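PDB 3COL: putative transcription regulator from Lactobacillus plantarum WCFS1, which probably binds DNA as a dimeric transcription regulator of the TetR family, with a helix-turn-helix region near its N terminus. Local coordinates for residues 189-192 with 193-196; 154-157 with 158-162; 85-88 with 89-92. All coordinates share one frame; numbering follows the deposited sequence.

How the contacts relate
Contact 3 comes first along the chain, on the opening turns of helix 85-102; contact 2 follows on helix 152-171, and contact 1 ends the chain where helix 182-193 runs out. Each is local, one residue meeting another about a turn onward, so none closes a long loop and none nests in or crosses another: they stand in series. The fold brings them together. Ile189 and Ala192 pack on Val159 and Val158, joining contacts 1 and 2; Trp190 and Met193 rest on Ile89, joining contacts 1 and 3; Met156 and Phe160 meet Tyr92, joining contacts 2 and 3. Contacts 1 and 2 also touch the second subunit.

Contact 1: 189-192 with 193-196; sequences IWDA and MKQD
The C-terminal end of helix 182-193 is where Trp190 and Lys194 meet, the lysine lying over the indole as the chain leaves the helix. CB of Lys194 stands over one face of the six-membered ring of Trp190, 4.0 Å from its centroid and 17° off the normal, a CH-pi contact. Farther out, Lys194 CD approaches Trp190 NE1 at 3.6 Å. The Trp190 ring runs alongside the last turn because chi1 (-178°) turns CG away from the backbone N, and the lysine chain crosses it at about a right angle. The closing helical bonds are Met193 N to Ile189 O and Lys194 N to Trp190 O, the latter 2.8 Å long. In the all-helical TetR-like fold this end packs on helices 85-102 and 152-171: Met193, a selenomethionine here, lies side by side with Ile189, its SE 3.9 Å from Ile189 CG2. Replacing Trp190 by an alanine would probably leave Lys194 without the face it lies on and open a gap beside Ile89 of helix 85-102. The lysine's bent end brings NZ to 4.0 Å from Asp191 OD1, opposite charges too far apart for a salt bridge. One water lies between Asp191 O and Lys194 NZ, accepting from NZ at 3.1 Å, and a second lies beside Asp191 OD1, with a weak bond from the same NZ. The other carboxylate oxygen of Asp191, OD2, forms a salt bridge with Lys148 of the second subunit, while Ala192 packs on Ala192 of that subunit.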
ATOM      1  N   ILE A 189      14.125  -4.203   3.740  1.00  4.69           N
ATOM      2  CA  ILE A 189      13.749  -2.851   4.195  1.00  3.87           C
ATOM      3  C   ILE A 189      14.963  -1.990   4.514  1.00  4.00           C
ATOM      4  O   ILE A 189      15.025  -0.837   4.111  1.00  3.18           O
ATOM      5  CB  ILE A 189      12.817  -2.928   5.420  1.00  4.29           C
ATOM      6  CG1 ILE A 189      11.466  -3.575   5.035  1.00  3.68           C
ATOM      7  CG2 ILE A 189      12.668  -1.549   6.101  1.00  6.20           C
ATOM      8  CD1 ILE A 189      10.635  -3.968   6.250  1.00  3.62           C
ATOM      9  N   TRP A 190      15.928  -2.565   5.236  1.00  3.89           N
ATOM     10  CA  TRP A 190      17.143  -1.838   5.623  1.00  4.07           C
ATOM     11  C   TRP A 190      18.046  -1.531   4.431  1.00  3.58           C
ATOM     12  O   TRP A 190      18.579  -0.427   4.333  1.00  3.71           O
ATOM     13  CB  TRP A 190      17.939  -2.586   6.748  1.00  3.71           C
ATOM     14  CG  TRP A 190      19.202  -1.835   7.238  1.00  2.27           C
ATOM     15  CD1 TRP A 190      20.496  -2.306   7.232  1.00  4.12           C
ATOM     16  CD2 TRP A 190      19.277  -0.489   7.777  1.00  4.06           C
ATOM     17  NE1 TRP A 190      21.345  -1.356   7.733  1.00  3.98           N
ATOM     18  CE2 TRP A 190      20.637  -0.229   8.058  1.00  2.32           C
ATOM     19  CE3 TRP A 190      18.324   0.530   8.016  1.00  3.39           C
ATOM     20  CZ2 TRP A 190      21.073   0.994   8.602  1.00  6.32           C
ATOM     21  CZ3 TRP A 190      18.750   1.740   8.538  1.00  4.82           C
ATOM     22  CH2 TRP A 190      20.115   1.973   8.827  1.00  3.11           C
ATOM     23  N   ASP A 191      18.262  -2.507   3.547  1.00  3.65           N
ATOM     24  CA  ASP A 191      18.941  -2.225   2.247  1.00  3.37           C
ATOM     25  C   ASP A 191      18.278  -1.065   1.469  1.00  3.73           C
ATOM     26  O   ASP A 191      18.971  -0.184   0.919  1.00  2.56           O
ATOM     27  CB  ASP A 191      18.995  -3.469   1.341  1.00  2.79           C
ATOM     28  CG  ASP A 191      19.951  -4.529   1.865  1.00  3.42           C
ATOM     29  OD1 ASP A 191      20.657  -4.231   2.841  1.00  3.28           O
ATOM     30  OD2 ASP A 191      19.996  -5.653   1.309  1.00  2.91           O
ATOM     31  N   ALA A 192      16.946  -1.108   1.387  1.00  3.20           N
ATOM     32  CA  ALA A 192      16.162  -0.043   0.689  1.00  3.15           C
ATOM     33  C   ALA A 192      16.507   1.313   1.293  1.00  3.82           C
ATOM     34  O   ALA A 192      16.821   2.229   0.577  1.00  4.62           O
ATOM     35  CB  ALA A 192      14.703  -0.285   0.843  1.00  2.39           C
HETATM   36  N   MSE A 193      16.474   1.411   2.621  1.00  4.45           N
HETATM   37  CA  MSE A 193      16.708   2.680   3.334  1.00  6.49           C
HETATM   38  C   MSE A 193      18.169   3.168   3.401  1.00  6.64           C
HETATM   39  O   MSE A 193      18.424   4.362   3.330  1.00  7.26           O
HETATM   40  CB  MSE A 193      16.205   2.572   4.794  1.00  5.90           C
HETATM   41  CG  MSE A 193      14.701   2.238   4.959  1.00  3.04           C
HETATM   42 SE   MSE A 193      14.253   1.963   6.813  0.70  8.34          SE
HETATM   43  CE  MSE A 193      14.187   3.810   7.463  1.00  3.49           C
ATOM     44  N   LYS A 194      19.108   2.266   3.626  1.00  7.67           N
ATOM     45  CA  LYS A 194      20.439   2.675   4.067  1.00  7.79           C
ATOM     46  C   LYS A 194      21.257   3.355   2.985  1.00  7.32           C
ATOM     47  O   LYS A 194      21.089   3.088   1.802  1.00  6.14           O
ATOM     48  CB  LYS A 194      21.210   1.530   4.737  1.00  7.52           C
ATOM     49  CG  LYS A 194      21.854   0.542   3.793  1.00 10.94           C
ATOM     50  CD  LYS A 194      22.728  -0.441   4.572  1.00 13.76           C
ATOM     51  CE  LYS A 194      22.835  -1.767   3.839  1.00 15.51           C
ATOM     52  NZ  LYS A 194      23.651  -1.532   2.633  1.00 18.76           N
ATOM     53  N   GLN A 195      22.130   4.263   3.418  1.00  9.33           N
ATOM     54  CA  GLN A 195      22.884   5.105   2.509  1.00 12.08           C
ATOM     55  C   GLN A 195      23.949   4.267   1.760  1.00 13.91           C
ATOM     56  O   GLN A 195      24.725   3.557   2.382  1.00 14.06           O
ATOM     57  CB  GLN A 195      23.474   6.265   3.293  1.00 12.89           C
ATOM     58  CG  GLN A 195      24.631   7.000   2.615  1.00 15.10           C
ATOM     59  CD  GLN A 195      24.169   7.816   1.420  1.00 18.66           C
ATOM     60  OE1 GLN A 195      23.249   8.640   1.524  1.00 19.03           O
ATOM     61  NE2 GLN A 195      24.825   7.605   0.279  1.00 20.70           N
ATOM     62  N   ASP A 196      23.944   4.387   0.425  1.00 16.98           N
ATOM     63  CA  ASP A 196      24.557   3.470  -0.579  1.00 17.93           C
ATOM     64  C   ASP A 196      23.612   2.334  -1.064  1.00 18.64           C
ATOM     65  O   ASP A 196      23.431   1.351  -0.336  1.00 17.85           O
ATOM     66  CB  ASP A 196      25.849   2.890  -0.077  1.00 19.18           C
ATOM     67  CG  ASP A 196      26.970   3.911  -0.028  1.00 21.94           C
ATOM     68  OD1 ASP A 196      28.132   3.469  -0.070  1.00 24.99           O
ATOM     69  OD2 ASP A 196      26.691   5.131   0.052  1.00 23.03           O
ATOM     70  OXT ASP A 196      23.029   2.344  -2.172  1.00 17.71           O
TER
HETATM   71  O   HOH W   1      21.675  -0.528   0.500  1.00 13.26           O
HETATM   72  O   HOH W   2      23.455  -4.796   2.564  1.00 32.77           O

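Contact 2: 154-157 with 158-162; sequences LHMG and VVFST
Val158 O is gripped twice by Thr162, from whose side chain OG1 donates at 2.7 Å and whose backbone N donates at 3.2 Å. The first torsion of Thr162, -58°, sets OG1 beside its own backbone N, and the hydroxyl thereby turns back onto the carbonyl one turn earlier in helix 152-171. Across the junction of 154-157 with 158-162, the backbone continues with regular i to i+4 bonds; Phe160 N reaches Met156 O at 2.9 Å, with an N-H...O angle of 168°. That same oxygen lies near the plane of the Phe160 ring, at its edge, 3.3 Å from CD2. The two side chains of this pair run side by side: Met156, a selenomethionine modelled in two conformers, bends at chi2 and chi3 and, in the conformer described, carries CE to 3.4 Å from Phe160 CE2. Both groups face helix 85-102, where Tyr92 receives them. On another flank, Val158 CG1 and Val159 CG2 gather about His155 O, which also accepts Val159 N at 3.3 Å. Beyond the valines lies helix 182-193, with Ala192 against Val158 and Ile189 against Val159. The dimer interface runs along the helix as well: Val158 packs on Val158 of the second subunit, and Ser161 on Gly157 of that subunit; in one of its two conformers, Ser161 OG is hydrogen-bonded to Ser161 OG there. Chemically, the helix is two-sided, its Met156-Phe160 pair turned to the chain's own interior and its glycine and small hydroxyl to the partner subunit, while the OG1 bond gives buried Thr162 a partner within the helix.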
ATOM      1  N   LEU A 154       9.162   8.155   1.577  1.00  2.00           N
ATOM      2  CA  LEU A 154       9.670   6.978   0.860  1.00  2.00           C
ATOM      3  C   LEU A 154      10.258   5.906   1.783  1.00  2.00           C
ATOM      4  O   LEU A 154      10.051   4.711   1.573  1.00  2.00           O
ATOM      5  CB  LEU A 154      10.709   7.342  -0.207  1.00  2.02           C
ATOM      6  CG  LEU A 154      10.335   8.086  -1.496  1.00  6.28           C
ATOM      7  CD1 LEU A 154      11.171   7.612  -2.719  1.00  7.79           C
ATOM      8  CD2 LEU A 154       8.943   7.980  -1.801  1.00  6.10           C
ATOM      9  N   HIS A 155      11.000   6.352   2.788  1.00  2.00           N
ATOM     10  CA  HIS A 155      11.477   5.510   3.879  1.00  2.59           C
ATOM     11  C   HIS A 155      10.344   4.868   4.690  1.00  3.78           C
ATOM     12  O   HIS A 155      10.345   3.642   4.901  1.00  3.00           O
ATOM     13  CB  HIS A 155      12.387   6.325   4.790  1.00  2.02           C
ATOM     14  CG  HIS A 155      13.739   6.588   4.194  1.00  2.12           C
ATOM     15  ND1 HIS A 155      14.162   7.848   3.799  1.00  6.06           N
ATOM     16  CD2 HIS A 155      14.755   5.747   3.915  1.00  2.00           C
ATOM     17  CE1 HIS A 155      15.389   7.764   3.302  1.00  2.00           C
ATOM     18  NE2 HIS A 155      15.768   6.496   3.372  1.00  3.12           N
HETATM   19  N   MSE A 156       9.400   5.702   5.145  0.50  3.47           N
HETATM   20  CA  MSE A 156       8.150   5.237   5.781  0.50  4.45           C
HETATM   21  C   MSE A 156       7.423   4.219   4.908  0.50  4.11           C
HETATM   22  O   MSE A 156       6.994   3.168   5.373  0.50  4.37           O
HETATM   23  CB  MSE A 156       7.215   6.425   6.035  0.50  4.80           C
HETATM   24  CG  MSE A 156       7.650   7.318   7.190  0.50  6.10           C
HETATM   25 SE   MSE A 156       7.750   6.273   8.833  0.50 11.45          SE
HETATM   26  CE  MSE A 156       5.832   6.058   9.199  0.50  8.16           C
ATOM     27  N   GLY A 157       7.301   4.555   3.632  1.00  4.78           N
ATOM     28  CA  GLY A 157       6.584   3.742   2.627  1.00  4.38           C
ATOM     29  C   GLY A 157       7.150   2.341   2.468  1.00  4.74           C
ATOM     30  O   GLY A 157       6.388   1.362   2.452  1.00  5.66           O
ATOM     31  N   VAL A 158       8.473   2.222   2.360  1.00  4.95           N
ATOM     32  CA  VAL A 158       9.104   0.915   2.232  1.00  5.42           C
ATOM     33  C   VAL A 158       8.915   0.031   3.488  1.00  6.21           C
ATOM     34  O   VAL A 158       8.655  -1.180   3.364  1.00  6.65           O
ATOM     35  CB  VAL A 158      10.610   1.000   1.778  1.00  6.80           C
ATOM     36  CG1 VAL A 158      11.516   1.636   2.855  1.00  6.66           C
ATOM     37  CG2 VAL A 158      11.125  -0.393   1.487  1.00  7.01           C
ATOM     38  N   VAL A 159       9.037   0.640   4.676  1.00  5.42           N
ATOM     39  CA  VAL A 159       8.766  -0.012   5.938  1.00  5.04           C
ATOM     40  C   VAL A 159       7.337  -0.539   5.975  1.00  4.99           C
ATOM     41  O   VAL A 159       7.092  -1.725   6.225  1.00  5.17           O
ATOM     42  CB  VAL A 159       8.986   0.968   7.122  1.00  5.13           C
ATOM     43  CG1 VAL A 159       8.506   0.330   8.512  1.00  5.74           C
ATOM     44  CG2 VAL A 159      10.431   1.338   7.206  1.00  4.94           C
ATOM     45  N   PHE A 160       6.379   0.337   5.770  1.00  3.59           N
ATOM     46  CA  PHE A 160       4.999  -0.064   5.931  1.00  4.06           C
ATOM     47  C   PHE A 160       4.488  -0.967   4.840  1.00  4.12           C
ATOM     48  O   PHE A 160       3.755  -1.938   5.122  1.00  3.13           O
ATOM     49  CB  PHE A 160       4.098   1.168   6.159  1.00  4.70           C
ATOM     50  CG  PHE A 160       4.146   1.633   7.580  1.00  8.26           C
ATOM     51  CD1 PHE A 160       3.138   1.295   8.463  1.00  7.48           C
ATOM     52  CD2 PHE A 160       5.262   2.341   8.062  1.00 10.13           C
ATOM     53  CE1 PHE A 160       3.211   1.697   9.789  1.00  9.89           C
ATOM     54  CE2 PHE A 160       5.344   2.727   9.364  1.00  8.05           C
ATOM     55  CZ  PHE A 160       4.327   2.401  10.243  1.00  8.06           C
ATOM     56  N   SER A 161       4.863  -0.667   3.594  0.50  4.20           N
ATOM     57  CA  SER A 161       4.371  -1.465   2.450  0.50  4.23           C
ATOM     58  C   SER A 161       4.880  -2.901   2.460  0.50  4.00           C
ATOM     59  O   SER A 161       4.112  -3.831   2.230  0.50  4.10           O
ATOM     60  CB  SER A 161       4.686  -0.789   1.124  0.50  4.56           C
ATOM     61  OG  SER A 161       4.418  -1.662   0.047  0.50  6.82           O
ATOM     62  N   THR A 162       6.162  -3.070   2.766  1.00  4.09           N
ATOM     63  CA  THR A 162       6.810  -4.401   2.862  1.00  4.04           C
ATOM     64  C   THR A 162       6.200  -5.237   4.004  1.00  3.35           C
ATOM     65  O   THR A 162       5.884  -6.394   3.799  1.00  2.00           O
ATOM     66  CB  THR A 162       8.342  -4.288   3.078  1.00  3.81           C
ATOM     67  OG1 THR A 162       8.904  -3.545   1.983  1.00  4.71           O
ATOM     68  CG2 THR A 162       9.042  -5.668   3.159  1.00  2.80           C
TER

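Contact 3: 85-88 with 89-92; sequences VTTR and IRLY
Thr87 and Arg90, in the Arg90 conformer described here (one of two deposited), are joined through a water on the first turns of helix 85-102, part of the all-helical body of this TetR-family protein. The water donates to Thr87 OG1 at 3.0 Å and accepts from Arg90 NH1 at 3.1 Å. Thr87 OG1 is also bonded to Asp84, just before the helix. The Arg90 chain is bent at chi3 (71°), which folds the guanidinium back over the preceding turn, with one face toward Thr87 O.

Backbone bonds supply the regular scaffold: Ile89 N to Val85 O, Arg90 N to Thr86 O, Leu91 N to Thr87 O and Tyr92 N to Arg88 O. The first is 2.9 Å long with an angle of 166° at the hydrogen.

Side-chain hydrogen bonds also run outward: the Arg88 guanidinium reaches carbonyls that come earlier in the chain, NH2 to Leu78 O and NE to Ile83 O, tying helix 85-102 to what precedes it.

Among apolar contacts, Ile89 presses toward Trp190 and Met193 of helix 182-193, and Tyr92 meets Val134 of helix 133-143. Within the segments, Leu91 CD1 comes 4.3 Å from Thr87 CG2.

Other side-chain carbons pack against backbone carbonyl oxygens of the preceding turn. Leu91 CG lies 3.2 Å from Thr87 O. Ile89 CG1 sits 3.3 Å from Val85 O.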
ATOM      1  N   VAL A  85      21.289   6.158  15.643  1.00 12.83           N
ATOM      2  CA  VAL A  85      20.077   6.101  14.836  1.00 12.22           C
ATOM      3  C   VAL A  85      19.833   4.757  14.194  1.00 11.63           C
ATOM      4  O   VAL A  85      18.689   4.413  13.926  1.00 11.39           O
ATOM      5  CB  VAL A  85      20.021   7.207  13.757  1.00 12.68           C
ATOM      6  CG1 VAL A  85      19.886   8.557  14.427  1.00 12.31           C
ATOM      7  CG2 VAL A  85      21.266   7.154  12.817  1.00 13.57           C
ATOM      8  N   THR A  86      20.904   4.005  13.929  1.00 12.07           N
ATOM      9  CA  THR A  86      20.822   2.720  13.233  1.00 11.82           C
ATOM     10  C   THR A  86      20.099   1.722  14.094  1.00 11.85           C
ATOM     11  O   THR A  86      19.245   0.941  13.607  1.00 11.70           O
ATOM     12  CB  THR A  86      22.261   2.197  12.806  1.00 12.48           C
ATOM     13  OG1 THR A  86      22.753   3.027  11.757  1.00 14.08           O
ATOM     14  CG2 THR A  86      22.238   0.743  12.301  1.00 11.44           C
ATOM     15  N   THR A  87      20.478   1.723  15.376  1.00 11.50           N
ATOM     16  CA  THR A  87      19.829   0.913  16.407  1.00 10.72           C
ATOM     17  C   THR A  87      18.323   1.309  16.552  1.00 10.40           C
ATOM     18  O   THR A  87      17.458   0.442  16.584  1.00 10.08           O
ATOM     19  CB  THR A  87      20.579   1.078  17.763  1.00  9.94           C
ATOM     20  OG1 THR A  87      21.926   0.606  17.603  1.00 10.02           O
ATOM     21  CG2 THR A  87      19.903   0.282  18.898  1.00 10.44           C
ATOM     22  N   ARG A  88      18.038   2.605  16.683  1.00  9.52           N
ATOM     23  CA  ARG A  88      16.660   3.053  16.869  1.00  9.94           C
ATOM     24  C   ARG A  88      15.773   2.751  15.662  1.00  9.94           C
ATOM     25  O   ARG A  88      14.622   2.421  15.845  1.00 10.65           O
ATOM     26  CB  ARG A  88      16.592   4.564  17.188  1.00 10.08           C
ATOM     27  CG  ARG A  88      17.148   4.912  18.556  1.00  8.40           C
ATOM     28  CD  ARG A  88      16.867   6.382  18.852  1.00  9.10           C
ATOM     29  NE  ARG A  88      17.951   7.239  18.387  1.00  9.37           N
ATOM     30  CZ  ARG A  88      17.842   8.543  18.162  1.00 11.90           C
ATOM     31  NH1 ARG A  88      18.913   9.223  17.764  1.00 12.98           N
ATOM     32  NH2 ARG A  88      16.678   9.159  18.333  1.00  8.61           N
ATOM     33  N   ILE A  89      16.291   2.895  14.440  1.00 10.25           N
ATOM     34  CA  ILE A  89      15.564   2.465  13.232  1.00 10.84           C
ATOM     35  C   ILE A  89      15.220   0.956  13.274  1.00 11.21           C
ATOM     36  O   ILE A  89      14.098   0.563  12.992  1.00 12.37           O
ATOM     37  CB  ILE A  89      16.305   2.875  11.909  1.00 10.60           C
ATOM     38  CG1 ILE A  89      16.271   4.386  11.754  1.00 11.30           C
ATOM     39  CG2 ILE A  89      15.609   2.234  10.627  1.00 10.03           C
ATOM     40  CD1 ILE A  89      17.140   4.907  10.623  1.00 10.84           C
ATOM     41  N   ARG A  90      16.180   0.124  13.644  0.50 11.67           N
ATOM     42  CA  ARG A  90      15.926  -1.302  13.733  0.50 12.12           C
ATOM     43  C   ARG A  90      14.835  -1.623  14.763  0.50 11.81           C
ATOM     44  O   ARG A  90      13.930  -2.420  14.488  0.50 11.72           O
ATOM     45  CB  ARG A  90      17.217  -2.081  14.022  0.50 11.80           C
ATOM     46  CG  ARG A  90      17.067  -3.601  13.825  0.50 12.86           C
ATOM     47  CD  ARG A  90      18.341  -4.368  14.183  0.50 12.32           C
ATOM     48  NE  ARG A  90      18.566  -4.362  15.633  0.50 15.76           N
ATOM     49  CZ  ARG A  90      19.452  -3.582  16.259  0.50 14.03           C
ATOM     50  NH1 ARG A  90      20.200  -2.750  15.568  0.50 13.10           N
ATOM     51  NH2 ARG A  90      19.592  -3.647  17.575  0.50 14.64           N
ATOM     52  N   LEU A  91      14.931  -0.996  15.939  1.00 12.28           N
ATOM     53  CA  LEU A  91      13.918  -1.115  16.999  1.00 11.40           C
ATOM     54  C   LEU A  91      12.555  -0.694  16.483  1.00 11.35           C
ATOM     55  O   LEU A  91      11.547  -1.347  16.766  1.00  9.84           O
ATOM     56  CB  LEU A  91      14.278  -0.230  18.200  1.00 11.32           C
ATOM     57  CG  LEU A  91      15.554  -0.577  18.998  1.00 14.14           C
ATOM     58  CD1 LEU A  91      15.754   0.483  20.124  1.00 16.63           C
ATOM     59  CD2 LEU A  91      15.538  -2.019  19.545  1.00 14.69           C
ATOM     60  N   TYR A  92      12.529   0.415  15.741  1.00 11.46           N
ATOM     61  CA  TYR A  92      11.260   0.885  15.177  1.00 12.99           C
ATOM     62  C   TYR A  92      10.633  -0.112  14.207  1.00 11.55           C
ATOM     63  O   TYR A  92       9.465  -0.453  14.324  1.00 11.94           O
ATOM     64  CB  TYR A  92      11.438   2.261  14.512  1.00 14.24           C
ATOM     65  CG  TYR A  92      10.209   2.716  13.766  1.00 16.50           C
ATOM     66  CD1 TYR A  92       9.003   2.914  14.427  1.00 14.62           C
ATOM     67  CD2 TYR A  92      10.252   2.903  12.399  1.00 16.55           C
ATOM     68  CE1 TYR A  92       7.870   3.314  13.722  1.00 19.29           C
ATOM     69  CE2 TYR A  92       9.140   3.280  11.698  1.00 19.87           C
ATOM     70  CZ  TYR A  92       7.958   3.478  12.366  1.00 18.16           C
ATOM     71  OH  TYR A  92       6.855   3.885  11.646  1.00 22.99           O
TER
HETATM   72  O   HOH W   3      22.495  -2.321  17.568  1.00 27.14           O